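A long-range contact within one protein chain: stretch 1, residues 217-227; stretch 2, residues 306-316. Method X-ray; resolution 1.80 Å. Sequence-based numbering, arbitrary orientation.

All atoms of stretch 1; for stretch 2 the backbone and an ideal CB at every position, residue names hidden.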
ATOM      1  N   SER B 217      43.125   0.331  34.058  1.00 10.08           N
ATOM      2  CA  SER B 217      43.391   1.747  34.348  1.00 10.22           C
ATOM      3  C   SER B 217      42.325   2.719  33.797  1.00 10.84           C
ATOM      4  O   SER B 217      42.068   3.753  34.406  1.00  9.47           O
ATOM      5  CB  SER B 217      44.788   2.175  33.848  1.00 12.66           C
ATOM      6  OG  SER B 217      44.993   1.844  32.490  1.00 10.06           O
ATOM      7  N   ASP B 218      41.696   2.377  32.673  1.00 10.62           N
ATOM      8  CA  ASP B 218      40.661   3.214  32.049  1.00 10.86           C
ATOM      9  C   ASP B 218      39.426   3.388  32.933  1.00 11.26           C
ATOM     10  O   ASP B 218      38.698   4.378  32.764  1.00 12.69           O
ATOM     11  CB  ASP B 218      40.228   2.663  30.677  1.00 10.31           C
ATOM     12  CG  ASP B 218      41.319   2.728  29.637  1.00 16.18           C
ATOM     13  OD1 ASP B 218      42.267   3.541  29.789  1.00 21.70           O
ATOM     14  OD2 ASP B 218      41.202   1.975  28.657  1.00 12.12           O
ATOM     15  N   ILE B 219      39.219   2.445  33.866  1.00 10.03           N
ATOM     16  CA  ILE B 219      38.121   2.494  34.815  1.00 10.72           C
ATOM     17  C   ILE B 219      38.631   2.481  36.275  1.00 10.98           C
ATOM     18  O   ILE B 219      37.938   2.064  37.182  1.00 10.39           O
ATOM     19  CB  ILE B 219      37.043   1.402  34.518  1.00 11.56           C
ATOM     20  CG1 ILE B 219      37.662   0.013  34.437  1.00 11.88           C
ATOM     21  CG2 ILE B 219      36.257   1.816  33.227  1.00  7.59           C
ATOM     22  CD1 ILE B 219      36.615  -1.187  34.485  1.00 10.30           C
ATOM     23  N   TYR B 220      39.828   3.014  36.506  1.00 11.01           N
ATOM     24  CA  TYR B 220      40.378   3.040  37.865  1.00  9.16           C
ATOM     25  C   TYR B 220      39.480   3.808  38.876  1.00  9.58           C
ATOM     26  O   TYR B 220      39.186   3.309  39.943  1.00  9.81           O
ATOM     27  CB  TYR B 220      41.819   3.592  37.835  1.00 10.53           C
ATOM     28  CG  TYR B 220      42.467   3.618  39.194  1.00 10.46           C
ATOM     29  CD1 TYR B 220      42.601   2.458  39.932  1.00 14.85           C
ATOM     30  CD2 TYR B 220      42.925   4.817  39.741  1.00 10.09           C
ATOM     31  CE1 TYR B 220      43.194   2.482  41.183  1.00 17.58           C
ATOM     32  CE2 TYR B 220      43.494   4.863  40.991  1.00 11.42           C
ATOM     33  CZ  TYR B 220      43.636   3.699  41.708  1.00 14.66           C
ATOM     34  OH  TYR B 220      44.200   3.754  42.953  1.00 18.78           O
ATOM     35  N   GLY B 221      38.990   4.973  38.500  1.00  8.89           N
ATOM     36  CA  GLY B 221      38.092   5.745  39.383  1.00 10.12           C
ATOM     37  C   GLY B 221      36.837   4.934  39.704  1.00  9.99           C
ATOM     38  O   GLY B 221      36.436   4.847  40.867  1.00  8.40           O
ATOM     39  N   ASP B 222      36.217   4.355  38.673  1.00  9.44           N
ATOM     40  CA  ASP B 222      35.027   3.482  38.879  1.00 10.05           C
ATOM     41  C   ASP B 222      35.326   2.268  39.753  1.00  8.33           C
ATOM     42  O   ASP B 222      34.454   1.831  40.498  1.00  8.97           O
ATOM     43  CB  ASP B 222      34.450   3.003  37.547  1.00  8.36           C
ATOM     44  CG  ASP B 222      33.769   4.119  36.758  1.00 13.96           C
ATOM     45  OD1 ASP B 222      33.279   5.112  37.376  1.00 11.52           O
ATOM     46  OD2 ASP B 222      33.690   3.960  35.519  1.00 14.11           O
ATOM     47  N   THR B 223      36.535   1.732  39.672  1.00  8.26           N
ATOM     48  CA  THR B 223      36.967   0.573  40.499  1.00  7.78           C
ATOM     49  C   THR B 223      37.015   0.967  41.961  1.00  9.12           C
ATOM     50  O   THR B 223      36.508   0.265  42.803  1.00  8.73           O
ATOM     51  CB  THR B 223      38.314   0.019  40.000  1.00  8.10           C
ATOM     52  OG1 THR B 223      38.138  -0.361  38.622  1.00 11.03           O
ATOM     53  CG2 THR B 223      38.782  -1.197  40.820  1.00  9.97           C
ATOM     54  N   LEU B 224      37.600   2.130  42.249  1.00  8.74           N
ATOM     55  CA  LEU B 224      37.635   2.687  43.596  1.00  8.36           C
ATOM     56  C   LEU B 224      36.225   2.996  44.134  1.00  6.36           C
ATOM     57  O   LEU B 224      35.925   2.752  45.305  1.00  6.76           O
ATOM     58  CB  LEU B 224      38.470   3.961  43.601  1.00  8.97           C
ATOM     59  CG  LEU B 224      39.944   3.821  43.288  1.00  9.67           C
ATOM     60  CD1 LEU B 224      40.607   5.249  43.322  1.00 10.65           C
ATOM     61  CD2 LEU B 224      40.597   2.874  44.321  1.00 10.09           C
ATOM     62  N   GLU B 225      35.362   3.508  43.275  1.00  7.62           N
ATOM     63  CA  GLU B 225      33.977   3.841  43.674  1.00  8.49           C
ATOM     64  C   GLU B 225      33.176   2.590  43.983  1.00  8.00           C
ATOM     65  O   GLU B 225      32.471   2.543  44.989  1.00  8.80           O
ATOM     66  CB  GLU B 225      33.276   4.675  42.600  1.00  7.56           C
ATOM     67  CG  GLU B 225      31.799   4.922  42.827  1.00 11.02           C
ATOM     68  CD  GLU B 225      31.466   5.646  44.120  1.00  9.86           C
ATOM     69  OE1 GLU B 225      32.385   6.206  44.770  1.00 12.62           O
ATOM     70  OE2 GLU B 225      30.249   5.680  44.441  1.00 13.32           O
ATOM     71  N   ALA B 226      33.319   1.580  43.134  1.00  8.10           N
ATOM     72  CA  ALA B 226      32.651   0.288  43.336  1.00  9.31           C
ATOM     73  C   ALA B 226      33.063  -0.328  44.672  1.00  7.17           C
ATOM     74  O   ALA B 226      32.235  -0.816  45.430  1.00  8.10           O
ATOM     75  CB  ALA B 226      32.978  -0.666  42.166  1.00  8.05           C
ATOM     76  N   ALA B 227      34.346  -0.271  44.962  1.00  7.57           N
ATOM     77  CA  ALA B 227      34.877  -0.794  46.207  1.00  7.35           C
ATOM     78  C   ALA B 227      34.303  -0.016  47.398  1.00  7.89           C
ATOM     79  O   ALA B 227      33.848  -0.636  48.357  1.00  9.76           O
ATOM     80  CB  ALA B 227      36.407  -0.764  46.193  1.00  6.16           C
ATOM     81  N   UNK B 306      34.699   2.139  23.650  1.00 21.79           N
ATOM     82  CA  UNK B 306      35.228   3.449  24.000  1.00 19.50           C
ATOM     83  C   UNK B 306      35.741   3.461  25.450  1.00 18.29           C
ATOM     84  O   UNK B 306      34.951   3.287  26.395  1.00 16.99           O
ATOM     85  CB  UNK B 306      34.154   4.521  23.804  1.00 19.50           C
ATOM     86  N   UNK B 307      37.048   3.710  25.629  1.00 17.77           N
ATOM     87  CA  UNK B 307      37.666   3.641  26.953  1.00 16.81           C
ATOM     88  C   UNK B 307      37.187   4.679  27.955  1.00 14.43           C
ATOM     89  O   UNK B 307      37.436   4.516  29.146  1.00 15.41           O
ATOM     90  CB  UNK B 307      39.182   3.777  26.802  1.00 16.81           C
ATOM     91  N   UNK B 308      36.525   5.726  27.477  1.00 13.08           N
ATOM     92  CA  UNK B 308      36.021   6.776  28.319  1.00 12.48           C
ATOM     93  C   UNK B 308      34.535   6.588  28.611  1.00 10.91           C
ATOM     94  O   UNK B 308      34.125   6.646  29.765  1.00  9.34           O
ATOM     95  CB  UNK B 308      36.271   8.137  27.666  1.00 12.48           C
ATOM     96  N   UNK B 309      33.739   6.328  27.584  1.00 11.05           N
ATOM     97  CA  UNK B 309      32.268   6.274  27.781  1.00  9.35           C
ATOM     98  C   UNK B 309      31.724   4.995  28.413  1.00  8.66           C
ATOM     99  O   UNK B 309      30.578   4.973  28.904  1.00  8.05           O
ATOM    100  CB  UNK B 309      31.577   6.462  26.429  1.00  9.35           C
ATOM    101  N   UNK B 310      32.547   3.957  28.453  1.00  9.21           N
ATOM    102  CA  UNK B 310      32.204   2.714  29.172  1.00  9.78           C
ATOM    103  C   UNK B 310      31.937   2.991  30.640  1.00  7.29           C
ATOM    104  O   UNK B 310      31.319   2.161  31.315  1.00  8.26           O
ATOM    105  CB  UNK B 310      33.326   1.683  29.036  1.00  9.78           C
ATOM    106  N   UNK B 311      32.423   4.120  31.150  1.00  6.17           N
ATOM    107  CA  UNK B 311      32.188   4.516  32.532  1.00  8.60           C
ATOM    108  C   UNK B 311      30.681   4.598  32.864  1.00  7.42           C
ATOM    109  O   UNK B 311      30.292   4.470  33.994  1.00  8.66           O
ATOM    110  CB  UNK B 311      32.859   5.865  32.801  1.00  8.60           C
ATOM    111  N   UNK B 312      29.834   4.823  31.877  1.00  9.95           N
ATOM    112  CA  UNK B 312      28.386   4.894  32.137  1.00 10.13           C
ATOM    113  C   UNK B 312      27.679   3.568  32.245  1.00  9.51           C
ATOM    114  O   UNK B 312      26.462   3.555  32.412  1.00  9.96           O
ATOM    115  CB  UNK B 312      27.710   5.704  31.029  1.00 10.13           C
ATOM    116  N   UNK B 313      28.417   2.466  32.091  1.00  8.90           N
ATOM    117  CA  UNK B 313      27.842   1.146  32.242  1.00 10.12           C
ATOM    118  C   UNK B 313      28.576   0.172  33.145  1.00 10.11           C
ATOM    119  O   UNK B 313      27.928  -0.683  33.717  1.00  9.63           O
ATOM    120  CB  UNK B 313      27.719   0.513  30.855  1.00 10.12           C
ATOM    121  N   UNK B 314      29.902   0.274  33.272  1.00  9.66           N
ATOM    122  CA  UNK B 314      30.675  -0.846  33.850  1.00  9.89           C
ATOM    123  C   UNK B 314      30.349  -1.288  35.270  1.00  8.81           C
ATOM    124  O   UNK B 314      30.279  -2.497  35.533  1.00  8.21           O
ATOM    125  CB  UNK B 314      32.158  -0.471  33.821  1.00  9.89           C
ATOM    126  N   UNK B 315      30.139  -0.341  36.177  1.00  8.66           N
ATOM    127  CA  UNK B 315      29.913  -0.693  37.569  1.00  7.24           C
ATOM    128  C   UNK B 315      28.440  -0.819  37.976  1.00  6.94           C
ATOM    129  O   UNK B 315      28.147  -1.079  39.143  1.00  6.54           O
ATOM    130  CB  UNK B 315      30.587   0.355  38.458  1.00  7.24           C
ATOM    131  N   UNK B 316      27.521  -0.668  37.018  1.00  7.36           N
ATOM    132  CA  UNK B 316      26.075  -0.897  37.287  1.00  6.54           C
ATOM    133  C   UNK B 316      25.843  -2.195  38.087  1.00  7.17           C
ATOM    134  O   UNK B 316      25.129  -2.162  39.093  1.00  6.94           O
ATOM    135  CB  UNK B 316      25.298  -0.962  35.971  1.00  6.54           C
TER

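Position 306 has no atom of stretch 1 within 5.5 Å of its ideal CB, so stretch 1 leaves the choice open. The residue is Asn306, whose OD1 accepts from the backbone N of two residues ahead, at positions 308 (2.9 Å) and 309 (2.8 Å).

At position 307 CA-to-CB runs sideways, and the ideal CB lies only 3.3 Å from Asp218 OD2. That is tight, so a compact side chain suits better than one branching at CB; phi/psi of -66/-16 also admits proline. The deposited Pro307 fits, with CB 3.4 Å from Asp218 OD2. Water 2 joins the backbones here, donating to Asp218 O (2.8 Å) and Pro307 O (3.2 Å).

Positions 308 and 309 place no ideal CB within 5.5 Å of stretch 1, and the coordinates do not discriminate among side chains. They hold Tyr308 and Tyr309, neither in contact with stretch 1.

Position 310 points toward stretch 1, its ideal CB 5.1 Å from Ile219 CG2. Side chains of medium length or longer suit: Leu or Met could meet Ile219, and Gln, Lys or Arg could also approach Asp218. Gln310 is found, with chi1 65° (p) and chi2 180° (t). Its NE2 packs 3.6 Å from both Ile219 CG2 and Asp218 CB, donates to Pro307 O (3.1 Å), and donates to water 1 (3.1 Å), which in turn donates to Asp218 OD2 (2.7 Å). The amide thus reaches the carboxylate through water.

At position 311 the ideal CB is 3.4 Å from Asp222 OD2, although CA-to-CB points sideways. An acceptor this close favours a short donor, Ser or Thr; an acidic group would meet like charge. The residue is Thr311, chi1 -167° (t), and its OG1 donates to Asp222 OD2 at 2.5 Å, a very short hydrogen bond and the sole direct one between the stretches.

Positions 312 and 313 point away from stretch 1, which therefore sets no preference. Phe312 and Asn313 occupy them; the latter begins a type I turn ending at 316.

Position 314 turns back toward stretch 1, its ideal CB 4.6 Å from Ile219 CD1. Leu, Met or an aromatic would suit the methyl. Phe314 offers a ring face: Ile219 CD1 lies 4.1 Å from the ring centroid and 13° off the normal, a CH-pi contact.

Position 315 faces the helix, its ideal CB 4.5 Å from Ala226 CB and 4.6 Å from Asp222 O. The small alanine leaves room for Val, Ile or Leu. Ile315, with 88 Å² covered, the largest share in either stretch, sets CG2 4.0 Å from Ala226 CB and 3.6 Å from Asp222 O, while CD1 comes within 4.1 Å of Glu225 CG. Its backbone N donates to water 3 (3.0 Å), which donates to Thr311 O (2.9 Å) and weakly to Asp222 OD2 (2.9 Å).

Position 316 is out of reach, and Val316 makes no contact.

Stretch 2 306-316: NPYYQTFNFIV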
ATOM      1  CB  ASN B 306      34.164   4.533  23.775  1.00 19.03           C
ATOM      2  CG  ASN B 306      34.690   5.934  24.007  1.00 19.36           C
ATOM      3  OD1 ASN B 306      35.006   6.319  25.139  1.00 14.44           O
ATOM      4  ND2 ASN B 306      34.760   6.723  22.933  1.00 19.81           N
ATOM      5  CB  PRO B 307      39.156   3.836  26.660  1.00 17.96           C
ATOM      6  CG  PRO B 307      39.190   4.564  25.394  1.00 20.43           C
ATOM      7  CD  PRO B 307      38.030   4.113  24.599  1.00 18.46           C
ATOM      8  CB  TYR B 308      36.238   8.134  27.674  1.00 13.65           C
ATOM      9  CG  TYR B 308      37.666   8.371  27.227  1.00 17.27           C
ATOM     10  CD1 TYR B 308      38.689   8.475  28.162  1.00 19.76           C
ATOM     11  CD2 TYR B 308      37.986   8.512  25.864  1.00 16.57           C
ATOM     12  CE1 TYR B 308      39.999   8.691  27.773  1.00 23.70           C
ATOM     13  CE2 TYR B 308      39.309   8.722  25.461  1.00 22.49           C
ATOM     14  CZ  TYR B 308      40.308   8.829  26.426  1.00 22.05           C
ATOM     15  OH  TYR B 308      41.622   9.053  26.065  1.00 25.34           O
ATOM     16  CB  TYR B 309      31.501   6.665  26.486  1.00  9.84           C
ATOM     17  CG  TYR B 309      31.955   8.004  25.921  1.00 10.39           C
ATOM     18  CD1 TYR B 309      32.163   9.107  26.749  1.00 10.65           C
ATOM     19  CD2 TYR B 309      32.192   8.163  24.549  1.00  8.57           C
ATOM     20  CE1 TYR B 309      32.607  10.337  26.225  1.00 14.87           C
ATOM     21  CE2 TYR B 309      32.595   9.372  24.036  1.00  9.26           C
ATOM     22  CZ  TYR B 309      32.815  10.450  24.871  1.00 11.10           C
ATOM     23  OH  TYR B 309      33.244  11.652  24.361  1.00 11.80           O
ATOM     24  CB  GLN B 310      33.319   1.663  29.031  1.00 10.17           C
ATOM     25  CG  GLN B 310      34.645   2.068  29.703  1.00 12.40           C
ATOM     26  CD  GLN B 310      35.751   1.022  29.558  1.00 11.30           C
ATOM     27  OE1 GLN B 310      35.503  -0.158  29.347  1.00 12.32           O
ATOM     28  NE2 GLN B 310      36.977   1.474  29.669  1.00 10.94           N
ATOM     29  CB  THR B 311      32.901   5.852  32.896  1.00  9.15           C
ATOM     30  OG1 THR B 311      32.890   6.034  34.323  1.00  9.11           O
ATOM     31  CG2 THR B 311      32.225   7.045  32.204  1.00  7.93           C
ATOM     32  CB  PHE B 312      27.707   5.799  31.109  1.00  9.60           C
ATOM     33  CG  PHE B 312      28.218   7.169  31.171  1.00 12.60           C
ATOM     34  CD1 PHE B 312      28.035   7.923  32.337  1.00 14.42           C
ATOM     35  CD2 PHE B 312      28.971   7.707  30.128  1.00 12.06           C
ATOM     36  CE1 PHE B 312      28.575   9.218  32.426  1.00 13.70           C
ATOM     37  CE2 PHE B 312      29.485   8.997  30.223  1.00 11.75           C
ATOM     38  CZ  PHE B 312      29.282   9.745  31.374  1.00 11.75           C
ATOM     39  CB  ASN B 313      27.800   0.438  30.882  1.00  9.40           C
ATOM     40  CG  ASN B 313      26.990   1.174  29.816  1.00 10.40           C
ATOM     41  OD1 ASN B 313      27.258   0.976  28.641  1.00 13.43           O
ATOM     42  ND2 ASN B 313      25.995   1.981  30.206  1.00  9.53           N
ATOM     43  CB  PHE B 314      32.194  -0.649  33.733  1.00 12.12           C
ATOM     44  CG  PHE B 314      32.870  -1.809  33.099  1.00 10.54           C
ATOM     45  CD1 PHE B 314      32.863  -3.050  33.709  1.00 12.97           C
ATOM     46  CD2 PHE B 314      33.465  -1.670  31.841  1.00 14.90           C
ATOM     47  CE1 PHE B 314      33.487  -4.154  33.083  1.00 14.15           C
ATOM     48  CE2 PHE B 314      34.041  -2.742  31.213  1.00 15.95           C
ATOM     49  CZ  PHE B 314      34.043  -3.991  31.831  1.00 14.61           C
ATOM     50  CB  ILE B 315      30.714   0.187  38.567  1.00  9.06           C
ATOM     51  CG1 ILE B 315      30.270   1.636  38.580  1.00  6.32           C
ATOM     52  CG2 ILE B 315      32.208   0.119  38.279  1.00  5.50           C
ATOM     53  CD1 ILE B 315      30.886   2.389  39.781  1.00  8.64           C
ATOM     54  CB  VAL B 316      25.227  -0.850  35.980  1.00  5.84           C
ATOM     55  CG1 VAL B 316      23.792  -1.346  36.190  1.00  5.55           C
ATOM     56  CG2 VAL B 316      25.185   0.547  35.473  1.00  4.29           C
TER
HETATM   57  O   HOH W   1      39.489  -0.079  28.790  1.00 16.56           O
HETATM   58  O   HOH W   2      39.191   6.427  30.942  1.00 20.24           O
HETATM   59  O   HOH W   3      31.482   2.166  35.317  1.00 11.56           O
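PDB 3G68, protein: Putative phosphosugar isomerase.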